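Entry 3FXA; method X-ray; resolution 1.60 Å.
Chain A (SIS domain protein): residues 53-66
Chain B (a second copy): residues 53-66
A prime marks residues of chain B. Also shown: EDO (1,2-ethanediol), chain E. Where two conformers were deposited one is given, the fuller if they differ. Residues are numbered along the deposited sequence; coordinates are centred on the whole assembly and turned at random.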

# COMPACT_ATOMS: atom_id res chain seq x y z
N CYS A 53 9.36 6.89 6.30
CA CYS A 53 9.20 5.72 7.17
C CYS A 53 8.21 6.03 8.29
O CYS A 53 8.24 7.12 8.87
CB CYS A 53 10.53 5.37 7.82
SG CYS A 53 11.79 4.82 6.70
N GLY A 54 7.39 5.04 8.64
CA GLY A 54 6.42 5.16 9.71
C GLY A 54 5.49 6.34 9.51
O GLY A 54 4.88 6.46 8.46
N THR A 55 5.43 7.21 10.52
CA THR A 55 4.56 8.39 10.50
C THR A 55 4.93 9.35 9.35
O THR A 55 4.05 9.92 8.69
CB THR A 55 4.52 9.08 11.90
OG1 THR A 55 3.41 9.98 11.98
CG2 THR A 55 5.85 9.80 12.23
N SER A 56 6.24 9.53 9.11
CA SER A 56 6.72 10.35 7.96
C SER A 56 6.20 9.73 6.64
O SER A 56 5.92 10.45 5.68
CB SER A 56 8.24 10.44 7.93
OG SER A 56 8.72 11.23 8.98
N GLY A 57 6.10 8.40 6.59
CA GLY A 57 5.51 7.68 5.48
C GLY A 57 4.03 8.02 5.26
O GLY A 57 3.63 8.16 4.12
N VAL A 58 3.24 8.16 6.35
CA VAL A 58 1.82 8.51 6.22
C VAL A 58 1.74 9.95 5.67
O VAL A 58 0.91 10.23 4.79
CB VAL A 58 1.01 8.29 7.51
CG1 VAL A 58 -0.47 8.66 7.25
CG2 VAL A 58 1.18 6.84 8.02
N ALA A 59 2.59 10.84 6.19
CA ALA A 59 2.70 12.22 5.65
C ALA A 59 3.03 12.17 4.17
O ALA A 59 2.40 12.85 3.37
CB ALA A 59 3.78 13.02 6.39
N ALA A 60 3.97 11.29 3.79
CA ALA A 60 4.35 11.15 2.37
C ALA A 60 3.16 10.75 1.50
O ALA A 60 2.93 11.29 0.40
CB ALA A 60 5.52 10.14 2.21
N LYS A 61 2.38 9.79 2.01
CA LYS A 61 1.18 9.33 1.32
C LYS A 61 0.13 10.45 1.20
O LYS A 61 -0.62 10.49 0.22
CB LYS A 61 0.62 8.08 1.98
CG LYS A 61 1.53 6.88 1.78
CD LYS A 61 1.12 5.70 2.64
CE LYS A 61 2.13 4.54 2.48
NZ LYS A 61 1.88 3.35 3.35
N LYS A 62 0.10 11.37 2.18
CA LYS A 62 -0.87 12.48 2.14
C LYS A 62 -0.44 13.43 1.00
O LYS A 62 -1.27 13.82 0.16
CB LYS A 62 -1.00 13.16 3.51
CG LYS A 62 -2.38 13.77 3.78
CD LYS A 62 -2.72 14.87 2.81
CE LYS A 62 -4.05 15.45 3.05
NZ LYS A 62 -4.26 16.69 2.26
N LEU A 63 0.85 13.77 0.94
CA LEU A 63 1.39 14.56 -0.17
C LEU A 63 1.04 13.93 -1.54
O LEU A 63 0.52 14.61 -2.44
CB LEU A 63 2.89 14.74 -0.08
CG LEU A 63 3.52 15.80 0.83
CD1 LEU A 63 3.21 15.63 2.31
CD2 LEU A 63 5.02 15.84 0.58
N VAL A 64 1.30 12.63 -1.65
CA VAL A 64 1.05 11.87 -2.88
C VAL A 64 -0.42 11.91 -3.29
O VAL A 64 -0.72 12.24 -4.42
CB VAL A 64 1.56 10.41 -2.75
CG1 VAL A 64 1.01 9.50 -3.90
CG2 VAL A 64 3.13 10.37 -2.68
N HIS A 65 -1.34 11.67 -2.35
CA HIS A 65 -2.76 11.78 -2.71
C HIS A 65 -3.15 13.20 -3.22
O HIS A 65 -3.74 13.35 -4.31
CB HIS A 65 -3.68 11.41 -1.55
CG HIS A 65 -5.14 11.61 -1.87
ND1 HIS A 65 -5.86 10.73 -2.65
CD2 HIS A 65 -5.98 12.64 -1.60
CE1 HIS A 65 -7.08 11.19 -2.81
NE2 HIS A 65 -7.18 12.35 -2.19
N SER A 66 -2.83 14.20 -2.41
CA SER A 66 -3.20 15.57 -2.71
C SER A 66 -2.54 16.16 -3.96
O SER A 66 -3.19 16.93 -4.68
CB SER A 66 -3.07 16.47 -1.47
OG SER A 66 -3.98 16.00 -0.48
C1 EDO E . -12.27 12.76 6.18
O1 EDO E . -13.40 12.02 5.75
C2 EDO E . -11.65 13.53 5.01
O2 EDO E . -12.59 14.40 4.36
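Chain B (53-66) CGTSGVAAKKLVHS

How does chain B lie on chain A? Residues 55-66 of chain B form a helix, as they do in chain A, and the two run antiparallel: their N-to-C directions differ by 179° and their axes come within 9.4 Å. Chain B repeats the backbone of chain A closely, with Gly54′ at the N-cap at phi/psi 56/-128, a positive phi that favours glycine. The register is reciprocal. The CA atoms of Val58 and Lys62′ are 5.8 Å apart, as are those of Lys62 and Val58′, while at the ends Thr55 CA lies 6.7 Å from His65′ CA and His65 CA 6.7 Å from Thr55′ CA.

What packs at the centre? Val58′ points toward chain A and enters a hole formed by Val58, Lys61, Lys62 and His65; Val58 does the same among the primed counterparts. Both valines are t rotamers, and Val58 CG1 meets Val58′ CG1 at 4.2 Å. The fit against the lysine is closer: Lys62 CB to Val58′ CG1 is 3.6 Å, so the aliphatic base of the side chain serves as a wall for the knob. Val58′ CG2 also lies 3.9 Å from His65 CB.

How do the histidines meet the opposing helix starts? His65′, chi1 t at 179°, lays one face of its ring against the backbone at Gly54 and Thr55. His65′ CE1 is 3.3 Å from Gly54 CA, leaving little room there: an ideal CB on Gly54 would stand 3.1 Å from His65′ CE1. His65′ NE2 is 3.3 Å from Thr55 N, but the angle is poor and this is packing rather than a hydrogen bond. The other end matches, with His65 CE1 3.3 Å from Gly54′ CA.

Where do polar groups join the two chains? No direct hydrogen bond crosses between the two stretches; the polar links found here run through water. Lys62′ NZ donates to a water at 2.9 Å, and that water is hydrogen-bonded to Thr55 OG1 at 3.0 Å; in the equivalent bridge at the other end another water lies 2.8 Å from Lys62 NZ and 2.7 Å from Thr55′ OG1. Each Lys62 amine is also tied within its own helix, Lys62′ NZ donating to Ser66′ OG at 2.9 Å and Lys62 NZ to Ser66 OG at 2.8 Å. The extended Lys61 side chains approach at Lys61 CD and Lys61′ CD, 4.1 Å apart, and a single water accepts from both amines, 3.0 Å from Lys61 NZ and 2.9 Å from Lys61′ NZ.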

# COMPACT_ATOMS: atom_id res chain seq x y z
N CYS B 53 -11.47 5.99 1.51
CA CYS B 53 -11.12 6.25 0.12
C CYS B 53 -10.45 7.61 -0.00
O CYS B 53 -10.82 8.60 0.68
CB CYS B 53 -12.38 6.30 -0.73
SG CYS B 53 -13.27 4.74 -0.79
N GLY B 54 -9.45 7.69 -0.88
CA GLY B 54 -8.76 8.92 -1.14
C GLY B 54 -8.17 9.54 0.12
O GLY B 54 -7.48 8.85 0.89
N THR B 55 -8.48 10.82 0.36
CA THR B 55 -7.90 11.54 1.51
C THR B 55 -8.36 10.93 2.85
O THR B 55 -7.58 10.93 3.81
CB THR B 55 -8.11 13.08 1.41
OG1 THR B 55 -7.28 13.75 2.35
CG2 THR B 55 -9.56 13.45 1.57
N SER B 56 -9.59 10.40 2.92
CA SER B 56 -10.08 9.67 4.10
C SER B 56 -9.23 8.41 4.31
O SER B 56 -9.00 8.02 5.45
CB SER B 56 -11.55 9.28 4.00
OG SER B 56 -12.38 10.42 3.81
N GLY B 57 -8.83 7.77 3.21
CA GLY B 57 -7.90 6.63 3.24
C GLY B 57 -6.55 6.98 3.83
O GLY B 57 -5.95 6.15 4.53
N VAL B 58 -6.02 8.18 3.54
CA VAL B 58 -4.76 8.60 4.12
C VAL B 58 -4.94 8.82 5.61
O VAL B 58 -4.10 8.40 6.38
CB VAL B 58 -4.16 9.82 3.44
CG1 VAL B 58 -2.79 10.11 4.07
CG2 VAL B 58 -4.03 9.57 1.91
N ALA B 59 -6.03 9.50 5.99
CA ALA B 59 -6.36 9.67 7.41
C ALA B 59 -6.44 8.27 8.05
O ALA B 59 -5.84 8.00 9.11
CB ALA B 59 -7.67 10.43 7.59
N ALA B 60 -7.13 7.34 7.37
CA ALA B 60 -7.25 5.94 7.86
C ALA B 60 -5.89 5.31 8.14
O ALA B 60 -5.71 4.67 9.15
CB ALA B 60 -8.00 5.08 6.88
N LYS B 61 -4.94 5.49 7.22
CA LYS B 61 -3.57 4.96 7.39
C LYS B 61 -2.82 5.61 8.55
O LYS B 61 -1.95 4.99 9.16
CB LYS B 61 -2.78 5.10 6.08
CG LYS B 61 -3.33 4.16 5.01
CD LYS B 61 -2.66 4.37 3.69
CE LYS B 61 -3.34 3.55 2.61
NZ LYS B 61 -2.75 3.87 1.28
N LYS B 62 -3.15 6.87 8.84
CA LYS B 62 -2.55 7.59 9.95
C LYS B 62 -3.05 6.93 11.26
O LYS B 62 -2.24 6.61 12.12
CB LYS B 62 -2.86 9.09 9.90
CG LYS B 62 -1.78 9.97 10.54
CD LYS B 62 -1.65 9.89 12.03
CE LYS B 62 -0.42 10.60 12.57
NZ LYS B 62 -0.39 10.53 14.06
N LEU B 63 -4.35 6.66 11.35
CA LEU B 63 -4.90 5.96 12.53
C LEU B 63 -4.22 4.61 12.69
O LEU B 63 -3.79 4.26 13.79
CB LEU B 63 -6.40 5.70 12.43
CG LEU B 63 -7.39 6.76 12.88
CD1 LEU B 63 -7.18 8.07 12.09
CD2 LEU B 63 -8.81 6.22 12.78
N VAL B 64 -4.07 3.89 11.57
CA VAL B 64 -3.47 2.53 11.61
C VAL B 64 -2.04 2.59 12.14
O VAL B 64 -1.67 1.82 13.02
CB VAL B 64 -3.56 1.87 10.22
CG1 VAL B 64 -2.70 0.62 10.18
CG2 VAL B 64 -4.99 1.55 9.88
N HIS B 65 -1.25 3.53 11.62
CA HIS B 65 0.11 3.67 12.07
C HIS B 65 0.19 3.96 13.58
O HIS B 65 0.87 3.26 14.36
CB HIS B 65 0.87 4.78 11.33
CG HIS B 65 2.26 4.91 11.83
ND1 HIS B 65 3.25 4.01 11.51
CD2 HIS B 65 2.80 5.76 12.74
CE1 HIS B 65 4.35 4.32 12.16
NE2 HIS B 65 4.12 5.39 12.89
N SER B 66 -0.50 5.01 13.99
CA SER B 66 -0.42 5.43 15.38
C SER B 66 -1.01 4.44 16.41
O SER B 66 -0.44 4.32 17.49
CB SER B 66 -0.96 6.86 15.53
OG SER B 66 -0.17 7.71 14.72
O HOH W 1 2.45 10.73 14.68
O HOH W 2 -0.32 2.25 1.58
O HOH W 3 -7.02 16.38 1.82